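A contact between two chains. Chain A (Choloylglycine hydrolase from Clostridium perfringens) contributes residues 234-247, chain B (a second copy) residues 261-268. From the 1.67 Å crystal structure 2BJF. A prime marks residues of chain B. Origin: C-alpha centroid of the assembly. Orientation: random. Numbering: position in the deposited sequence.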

# COMPACT_ATOMS: atom_id res chain seq x y z
N PHE A 234 -15.97 -2.85 -0.80
CA PHE A 234 -15.99 -2.60 0.64
C PHE A 234 -16.82 -1.38 1.05
O PHE A 234 -17.46 -1.40 2.10
CB PHE A 234 -14.56 -2.52 1.20
CG PHE A 234 -13.91 -3.87 1.35
CD1 PHE A 234 -14.13 -4.64 2.50
CD2 PHE A 234 -13.10 -4.39 0.35
CE1 PHE A 234 -13.54 -5.90 2.64
CE2 PHE A 234 -12.50 -5.64 0.48
CZ PHE A 234 -12.72 -6.40 1.64
N LEU A 235 -16.83 -0.33 0.22
CA LEU A 235 -17.69 0.83 0.47
C LEU A 235 -19.17 0.43 0.44
O LEU A 235 -19.96 0.90 1.26
CB LEU A 235 -17.43 1.95 -0.54
CG LEU A 235 -16.10 2.70 -0.51
CD1 LEU A 235 -16.08 3.72 -1.61
CD2 LEU A 235 -15.84 3.36 0.83
N ARG A 236 -19.52 -0.43 -0.51
CA ARG A 236 -20.88 -0.96 -0.62
C ARG A 236 -21.23 -1.81 0.60
O ARG A 236 -22.28 -1.62 1.21
CB ARG A 236 -21.03 -1.78 -1.91
CG ARG A 236 -22.41 -2.39 -2.11
CD ARG A 236 -22.39 -3.38 -3.27
NE ARG A 236 -23.73 -3.91 -3.54
CZ ARG A 236 -24.22 -5.01 -2.99
NH1 ARG A 236 -23.50 -5.74 -2.15
NH2 ARG A 236 -25.46 -5.40 -3.30
N ASP A 237 -20.34 -2.73 0.95
CA ASP A 237 -20.54 -3.61 2.09
C ASP A 237 -20.75 -2.83 3.39
O ASP A 237 -21.65 -3.15 4.17
CB ASP A 237 -19.35 -4.57 2.25
CG ASP A 237 -19.49 -5.49 3.44
OD1 ASP A 237 -20.41 -6.35 3.44
OD2 ASP A 237 -18.69 -5.37 4.39
N ALA A 238 -19.93 -1.80 3.60
CA ALA A 238 -20.00 -0.99 4.81
C ALA A 238 -21.33 -0.26 4.94
O ALA A 238 -21.89 -0.17 6.04
CB ALA A 238 -18.85 0.01 4.84
N MET A 239 -21.83 0.26 3.82
CA MET A 239 -23.10 0.98 3.84
C MET A 239 -24.28 0.06 4.14
O MET A 239 -25.18 0.44 4.88
CB MET A 239 -23.32 1.73 2.53
CG MET A 239 -24.42 2.78 2.62
SD MET A 239 -24.71 3.63 1.07
CE MET A 239 -23.23 4.64 0.94
N ILE A 240 -24.26 -1.14 3.58
CA ILE A 240 -25.32 -2.12 3.81
C ILE A 240 -25.30 -2.61 5.26
O ILE A 240 -26.34 -2.73 5.90
CB ILE A 240 -25.26 -3.30 2.81
CG1 ILE A 240 -25.46 -2.79 1.38
CG2 ILE A 240 -26.30 -4.37 3.16
CD1 ILE A 240 -25.06 -3.78 0.30
N LYS A 241 -24.10 -2.87 5.78
CA LYS A 241 -23.93 -3.33 7.16
C LYS A 241 -24.38 -2.30 8.19
O LYS A 241 -25.12 -2.64 9.12
CB LYS A 241 -22.47 -3.70 7.42
CG LYS A 241 -22.09 -5.08 6.96
CD LYS A 241 -20.61 -5.30 7.14
CE LYS A 241 -20.25 -6.75 6.89
NZ LYS A 241 -18.79 -6.90 6.72
N ASN A 242 -23.96 -1.06 8.01
CA ASN A 242 -24.15 -0.03 9.03
C ASN A 242 -25.31 0.94 8.78
O ASN A 242 -25.80 1.57 9.73
CB ASN A 242 -22.85 0.75 9.24
CG ASN A 242 -21.74 -0.11 9.82
OD1 ASN A 242 -21.97 -0.89 10.76
ND2 ASN A 242 -20.54 0.03 9.28
N ASP A 243 -25.74 1.06 7.53
CA ASP A 243 -26.73 2.08 7.15
C ASP A 243 -27.74 1.61 6.10
O ASP A 243 -28.12 2.37 5.21
CB ASP A 243 -26.00 3.35 6.67
CG ASP A 243 -25.24 4.04 7.79
OD1 ASP A 243 -25.88 4.72 8.62
OD2 ASP A 243 -24.00 3.91 7.83
N LYS A 244 -28.17 0.35 6.22
CA LYS A 244 -29.16 -0.23 5.31
C LYS A 244 -30.42 0.63 5.21
O LYS A 244 -30.96 0.83 4.12
CB LYS A 244 -29.52 -1.65 5.77
CG LYS A 244 -30.28 -2.47 4.74
CD LYS A 244 -30.77 -3.79 5.32
CE LYS A 244 -31.59 -4.57 4.31
NZ LYS A 244 -32.24 -5.77 4.92
N ASP A 245 -30.88 1.14 6.36
CA ASP A 245 -32.10 1.94 6.43
C ASP A 245 -31.94 3.38 5.95
O ASP A 245 -32.89 4.17 5.98
CB ASP A 245 -32.66 1.92 7.87
CG ASP A 245 -33.22 0.56 8.26
OD1 ASP A 245 -33.31 -0.34 7.40
OD2 ASP A 245 -33.59 0.40 9.45
N SER A 246 -30.74 3.73 5.49
CA SER A 246 -30.45 5.08 5.00
C SER A 246 -30.17 5.12 3.49
O SER A 246 -30.06 6.20 2.90
CB SER A 246 -29.26 5.68 5.76
OG SER A 246 -29.57 5.85 7.13
N ILE A 247 -30.08 3.95 2.86
CA ILE A 247 -29.72 3.87 1.45
C ILE A 247 -30.81 4.45 0.55
O ILE A 247 -31.95 3.98 0.54
CB ILE A 247 -29.34 2.43 1.01
CG1 ILE A 247 -28.13 1.94 1.80
CG2 ILE A 247 -29.06 2.39 -0.50
CD1 ILE A 247 -27.77 0.47 1.59
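Chain B 261-268: MVRGSTRT

Chain B lies on chain A as an irregular segment without helix or strand that comes in across the helix that begins before Phe234 and carries Ala238, Met239 and Asn242, turns at Gly264′ and leaves again, crossing the helix rather than following it. No crossing angle applies, since chain B has no regular axis here. The CA atoms nearest each other across the stretches are those of Met239 and Gly264′, 4.3 Å apart, and the paired stretches bury 541 Å² in all. Around this point chain B turns: Val262′ (phi/psi -116/136) and Arg263′ (-50/128) are extended, Gly264′ takes a positive phi (105/-29), Ser265′ (-99/-16) completes the bend, and Arg267′ (-96/127) is extended again. A weak backbone hydrogen bond from Ser265′ N to Val262′ O, 3.4 Å, spans the turn.

Gly264′ is the point of closest fit. A CB on this residue would point toward chain A and, placed ideally, would lie 2.8 Å from Met239 CA and 2.8 Å from Ala238 O, both clashes; the backbone angles by themselves also call for glycine. With no side chain in the way, Gly264′ CA approaches Asp243 OD2 to 3.4 Å, and Gly264′ O accepts a hydrogen bond from Asn242 ND2 at 3.0 Å with an N-H...O angle of 150°. This is the one direct hydrogen bond between the stretches. Beside it, Ala238 CB packs 3.5 Å from Gly264′ O and 3.6 Å from Ser265′ CA.

Arg263′ covers the most surface, with 89 Å² of the residue shielded by chain A. Its chain, t at chi1 and chi2 and m at chi3, runs past Asp243 and Ser246: Arg263′ CG is 3.5 Å from Asp243 OD2, and Arg263′ CD is 3.9 Å from Ser246 CB. Its charged end reaches Asp243 through water 2, which accepts from Arg263′ NH1 at 2.9 Å and donates to Asp243 OD1 at 2.9 Å. Met239 CE, meanwhile, touches Arg263′ O at 3.5 Å and Val262′ CG1 at 3.6 Å; the CA-to-CB bond of Met239 points sideways, but the end of its side chain comes nearer to chain B.

Asn242, with 56 Å² covered, also meets Arg267′: its CG lies over one face of the guanidinium, 3.5 Å from Arg267′ NE. Asp243 OD2 and Arg267′ NH1 form a long salt bridge at 3.8 Å; the oxygen sits well out of the guanidinium plane, so charge alone links them. Water 3 supplies the directed link, accepting from Arg267′ NH1 at 2.8 Å and donating to Asp243 OD1 at 3.0 Å.

Leu235, equally covered at 56 Å², brings CD2 to 3.3 Å from Ser265′ OG, and its CD1 is 4.5 Å from Val262′ CG2. Water 1 ties this end together: it donates to Leu235 O and Arg263′ O and accepts from Ser265′ OG, each oxygen 2.8 Å from the water O.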

# COMPACT_ATOMS: atom_id res chain seq x y z
N MET B 261 -15.73 11.39 2.28
CA MET B 261 -16.14 10.24 3.08
C MET B 261 -17.55 9.78 2.70
O MET B 261 -18.42 10.60 2.41
CB MET B 261 -16.07 10.56 4.57
CG MET B 261 -14.66 10.78 5.09
SD MET B 261 -14.64 11.27 6.82
CE MET B 261 -12.92 11.68 7.02
N VAL B 262 -17.74 8.46 2.71
CA VAL B 262 -18.98 7.82 2.27
C VAL B 262 -19.64 7.11 3.45
O VAL B 262 -18.96 6.42 4.22
CB VAL B 262 -18.69 6.80 1.13
CG1 VAL B 262 -19.98 6.19 0.59
CG2 VAL B 262 -17.91 7.45 -0.01
N ARG B 263 -20.96 7.26 3.57
CA ARG B 263 -21.71 6.69 4.70
C ARG B 263 -21.43 5.21 4.92
O ARG B 263 -21.52 4.40 4.00
CB ARG B 263 -23.22 6.91 4.51
CG ARG B 263 -24.03 6.75 5.79
CD ARG B 263 -25.53 6.87 5.55
NE ARG B 263 -25.93 8.18 5.04
CZ ARG B 263 -26.20 9.24 5.79
NH1 ARG B 263 -26.12 9.18 7.12
NH2 ARG B 263 -26.55 10.38 5.21
N GLY B 264 -21.09 4.87 6.17
CA GLY B 264 -20.91 3.48 6.58
C GLY B 264 -19.49 2.99 6.75
O GLY B 264 -19.24 2.10 7.56
N SER B 265 -18.55 3.57 6.00
CA SER B 265 -17.18 3.05 5.94
C SER B 265 -16.15 3.76 6.82
O SER B 265 -15.06 3.23 7.05
CB SER B 265 -16.68 2.99 4.49
OG SER B 265 -16.97 4.18 3.79
N THR B 266 -16.49 4.96 7.30
CA THR B 266 -15.66 5.67 8.27
C THR B 266 -16.45 5.83 9.57
O THR B 266 -17.10 6.86 9.80
CB THR B 266 -15.17 7.04 7.72
OG1 THR B 266 -14.52 6.84 6.46
CG2 THR B 266 -14.18 7.70 8.68
N ARG B 267 -16.40 4.80 10.40
CA ARG B 267 -17.17 4.75 11.64
C ARG B 267 -16.34 5.21 12.83
O ARG B 267 -15.24 4.71 13.07
CB ARG B 267 -17.70 3.33 11.89
CG ARG B 267 -18.55 2.76 10.76
CD ARG B 267 -19.98 3.28 10.80
NE ARG B 267 -20.78 2.63 11.83
CZ ARG B 267 -22.06 2.89 12.09
NH1 ARG B 267 -22.71 3.81 11.39
NH2 ARG B 267 -22.69 2.23 13.05
N THR B 268 -16.89 6.17 13.58
CA THR B 268 -16.25 6.67 14.80
C THR B 268 -16.38 5.64 15.92
O THR B 268 -17.14 4.68 15.80
CB THR B 268 -16.87 8.01 15.25
OG1 THR B 268 -18.23 7.80 15.65
CG2 THR B 268 -16.81 9.05 14.14
O HOH W 1 -19.35 3.28 2.64
O HOH W 2 -25.30 7.51 9.33
O HOH W 3 -25.40 4.53 11.53